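Local coordinates for glutathione peroxidase-like protein (Trypanosoma brucei, PDB 2VUP) that probably reduces peroxides at the expense of tryparedoxin, as a thiol-dependent member of the glutathione peroxidase family with a thioredoxin fold, at residues Y62-G65 with G66-A70; I103-F106 with V107-F111. One frame throughout, in Å; residues are numbered along the deposited sequence.

Overall arrangement
From the N terminus, the chain runs through strand 51-56 and the loop carrying Cys60, the predicted active-site residue, before contact 1 forms the first turns of helix 63-77. That helix is the crossover of the beta-alpha-beta unit completed by strand 83-88. Contact 2 follows on helix 100-111. Each contact is local, closing helical turns within one continuous stretch, and the two lie in series, neither nesting nor crossing. Their centres are 12 Å apart and their residues meet: Lys64 CA comes within 3.8 Å of Phe111 CE1, and Thr63 CG2 lies 3.9 Å from Phe106 CE2. Helix 100-111 is thereby packed on the start of the crossover helix.

Contact 1 of 2, residues Y62-G65 with G66-A70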
# COMPACT_ATOMS: atom_id res chain seq x y z
N TYR A 62 10.31 6.05 -8.88
CA TYR A 62 9.19 6.55 -8.09
C TYR A 62 9.43 6.54 -6.57
O TYR A 62 8.58 7.00 -5.82
CB TYR A 62 7.91 5.78 -8.42
CG TYR A 62 7.32 6.08 -9.78
CD1 TYR A 62 6.77 7.33 -10.06
CD2 TYR A 62 7.30 5.10 -10.79
CE1 TYR A 62 6.21 7.61 -11.30
CE2 TYR A 62 6.74 5.37 -12.04
CZ TYR A 62 6.20 6.63 -12.29
OH TYR A 62 5.64 6.91 -13.51
N THR A 63 10.57 6.01 -6.13
CA THR A 63 10.86 5.91 -4.68
C THR A 63 10.70 7.24 -3.93
O THR A 63 9.95 7.31 -2.95
CB THR A 63 12.25 5.29 -4.40
OG1 THR A 63 12.33 3.98 -4.99
CG2 THR A 63 12.51 5.16 -2.90
N LYS A 64 11.41 8.28 -4.38
CA LYS A 64 11.36 9.61 -3.76
C LYS A 64 9.95 10.16 -3.70
O LYS A 64 9.42 10.42 -2.62
CB LYS A 64 12.24 10.61 -4.51
CG LYS A 64 13.64 10.77 -3.95
CD LYS A 64 14.19 12.18 -4.26
CE LYS A 64 13.41 13.25 -3.50
NZ LYS A 64 13.99 14.63 -3.62
N GLY A 65 9.34 10.33 -4.87
CA GLY A 65 7.99 10.86 -4.97
C GLY A 65 6.98 9.96 -4.28
O GLY A 65 6.01 10.44 -3.70
N GLY A 66 7.22 8.65 -4.36
CA GLY A 66 6.33 7.66 -3.75
C GLY A 66 6.29 7.78 -2.24
O GLY A 66 5.22 7.94 -1.66
N TYR A 67 7.46 7.73 -1.61
CA TYR A 67 7.53 7.83 -0.15
C TYR A 67 7.14 9.20 0.40
O TYR A 67 6.65 9.29 1.52
CB TYR A 67 8.90 7.39 0.37
CG TYR A 67 9.01 5.89 0.59
CD1 TYR A 67 8.35 5.27 1.65
CD2 TYR A 67 9.77 5.09 -0.27
CE1 TYR A 67 8.44 3.89 1.85
CE2 TYR A 67 9.86 3.71 -0.07
CZ TYR A 67 9.20 3.12 0.98
OH TYR A 67 9.31 1.77 1.19
N GLU A 68 7.34 10.26 -0.40
CA GLU A 68 6.96 11.61 0.00
C GLU A 68 5.45 11.79 0.01
O GLU A 68 4.90 12.37 0.94
CB GLU A 68 7.62 12.67 -0.90
CG GLU A 68 9.09 12.91 -0.60
CD GLU A 68 9.80 13.80 -1.62
OE1 GLU A 68 10.99 14.10 -1.40
OE2 GLU A 68 9.17 14.20 -2.62
N THR A 69 4.79 11.27 -1.02
CA THR A 69 3.33 11.29 -1.08
C THR A 69 2.72 10.45 0.05
O THR A 69 1.80 10.91 0.75
CB THR A 69 2.82 10.83 -2.45
OG1 THR A 69 3.09 11.86 -3.42
CG2 THR A 69 1.32 10.56 -2.43
N ALA A 70 3.25 9.24 0.24
CA ALA A 70 2.77 8.33 1.29
C ALA A 70 2.87 8.94 2.68
O ALA A 70 1.91 8.90 3.45
CB ALA A 70 3.51 7.00 1.22
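The Tyr67 ring receives Thr63 at its edge: the methyl CG2 of Thr63 lies in the ring plane, 3.8 Å from Tyr67 CD2, and Thr63 O also approaches the edge. Beyond the contact, the ring of Phe111 meets Tyr67 with the planes only about 20° apart. Thr63 and Tyr67 run side by side, one helical turn apart. Thr63 sets its methyl opposite the backbone N, offering it to the tyrosine, and its hydroxyl beside that N, where OG1 is engaged by hydrogen bonds with Cys60 N and Ala57 O. Four backbone bonds define the first turns of the helix. The bond from Gly66 N to Tyr62 O is short and bent. Tyr67 N meets Thr63 O with a nearly straight N-H...O angle of 173°. Glu68 N bonds to Lys64 O, and Thr69 N to Gly65 O. On the exposed flank, Glu68 extends alongside Lys64, whose chain bends at chi3. Their salt bridge is long, NZ of Lys64 standing 3.8 Å from OE1 of Glu68, whereas Lys64 CE is nearer that oxygen at 3.3 Å. The charge attraction is therefore probably modest. By contrast, the buried Thr63 hydroxyl ties the helix start to the loop of the predicted active-site Cys60, consistent with this hydroxyl helping to hold the loop backbone at Ala57 and Cys60.

Contact 2 of 2, residues I103-F106 with V107-F111; sequences IKEF and VCTKF
Phe106 and Phe111 meet as an offset edge-to-face pair. The edge of Phe111 turns toward the face of Phe106, with centroids 5.7 Å apart and planes at 70°; the closest atoms are Phe106 CE2 and Phe111 CE2, at 3.6 Å. Lys110 adds its aliphatic chain, CD lying 3.7 Å from Phe106 CE1, and its CB sits over one face of the Phe111 ring near the rim. Phe106 holds CG anti to its backbone N (chi1 168°), which lays the ring beside its own carbonyl carbon and so next to Val107, whose CG2 lies 4.0 Å from Phe106 CD2. The same methyl meets CG2 of Ile103 at 4.1 Å, the two side chains pointing the same way.

Successive i to i+4 backbone bonds set the spacing of these groups. Val107 N to Ile103 O (3.0 Å) runs nearly along the C=O axis and is close to straight at the hydrogen, 164°; Cys108 N to Lys104 O, Thr109 N to Glu105 O and Lys110 N to Phe106 O continue the pattern. Thr109 OG1 turns back over the preceding turn, with Glu105 O at 3.0 Å and Phe106 O at 3.1 Å, two acceptors competing for one proton. Its methyl CG2 meets Glu105 OE2, where the two side chains cross at about a right angle.

Farther out, helix 100-111 lies against helix 63-77: Phe111 touches Thr63 and Val107 touches Tyr67, while Phe106 also reaches Ser58 in the loop after strand 51-56. Through that crossover helix, contact 2 is joined to the beta-alpha-beta unit of strands 51-56 and 83-88.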
# COMPACT_ATOMS: atom_id res chain seq x y z
N ILE A 103 15.50 -2.34 4.32
CA ILE A 103 14.39 -1.52 3.85
C ILE A 103 13.86 -0.63 4.98
O ILE A 103 13.70 0.58 4.80
CB ILE A 103 13.24 -2.39 3.24
CG1 ILE A 103 13.72 -3.10 1.97
CG2 ILE A 103 12.01 -1.54 2.94
CD1 ILE A 103 13.00 -4.41 1.69
N LYS A 104 13.61 -1.22 6.15
CA LYS A 104 13.19 -0.48 7.34
C LYS A 104 14.10 0.72 7.63
O LYS A 104 13.61 1.82 7.89
CB LYS A 104 13.12 -1.39 8.57
CG LYS A 104 11.79 -2.12 8.73
CD LYS A 104 11.93 -3.43 9.51
CE LYS A 104 12.08 -3.24 11.01
NZ LYS A 104 13.49 -3.44 11.47
N GLU A 105 15.41 0.49 7.57
CA GLU A 105 16.38 1.54 7.87
C GLU A 105 16.39 2.65 6.82
O GLU A 105 16.27 3.83 7.16
CB GLU A 105 17.78 0.95 8.07
CG GLU A 105 18.72 1.85 8.89
CD GLU A 105 18.16 2.19 10.27
OE1 GLU A 105 18.12 1.29 11.14
OE2 GLU A 105 17.77 3.35 10.49
N PHE A 106 16.52 2.27 5.55
CA PHE A 106 16.50 3.21 4.42
C PHE A 106 15.28 4.14 4.48
O PHE A 106 15.41 5.36 4.37
CB PHE A 106 16.53 2.42 3.10
CG PHE A 106 16.24 3.25 1.88
CD1 PHE A 106 17.25 3.96 1.24
CD2 PHE A 106 14.95 3.29 1.34
CE1 PHE A 106 16.98 4.72 0.10
CE2 PHE A 106 14.67 4.05 0.21
CZ PHE A 106 15.68 4.77 -0.42
N VAL A 107 14.11 3.54 4.67
CA VAL A 107 12.83 4.22 4.64
C VAL A 107 12.69 5.27 5.76
O VAL A 107 12.15 6.36 5.54
CB VAL A 107 11.68 3.18 4.68
CG1 VAL A 107 10.34 3.79 5.06
CG2 VAL A 107 11.58 2.48 3.32
N CYS A 108 13.19 4.93 6.94
CA CYS A 108 13.11 5.82 8.10
C CYS A 108 14.14 6.94 8.08
O CYS A 108 13.84 8.07 8.46
CB CYS A 108 13.19 5.01 9.39
SG CYS A 108 11.77 3.93 9.63
N THR A 109 15.36 6.63 7.64
CA THR A 109 16.44 7.63 7.56
C THR A 109 16.19 8.68 6.48
O THR A 109 16.41 9.88 6.71
CB THR A 109 17.84 6.98 7.33
OG1 THR A 109 17.82 6.18 6.14
CG2 THR A 109 18.24 6.11 8.52
N LYS A 110 15.73 8.24 5.31
CA LYS A 110 15.58 9.14 4.16
C LYS A 110 14.28 9.94 4.17
O LYS A 110 14.28 11.14 3.88
CB LYS A 110 15.73 8.38 2.85
CG LYS A 110 17.16 8.14 2.43
CD LYS A 110 17.33 8.30 0.92
CE LYS A 110 18.79 8.56 0.56
NZ LYS A 110 18.93 9.31 -0.73
N PHE A 111 13.18 9.28 4.53
CA PHE A 111 11.85 9.87 4.33
C PHE A 111 11.09 10.18 5.60
O PHE A 111 10.09 10.90 5.57
CB PHE A 111 11.03 8.98 3.39
CG PHE A 111 11.71 8.71 2.07
CD1 PHE A 111 11.73 9.67 1.07
CD2 PHE A 111 12.36 7.50 1.86
CE1 PHE A 111 12.37 9.43 -0.14
CE2 PHE A 111 13.01 7.24 0.65
CZ PHE A 111 13.01 8.21 -0.35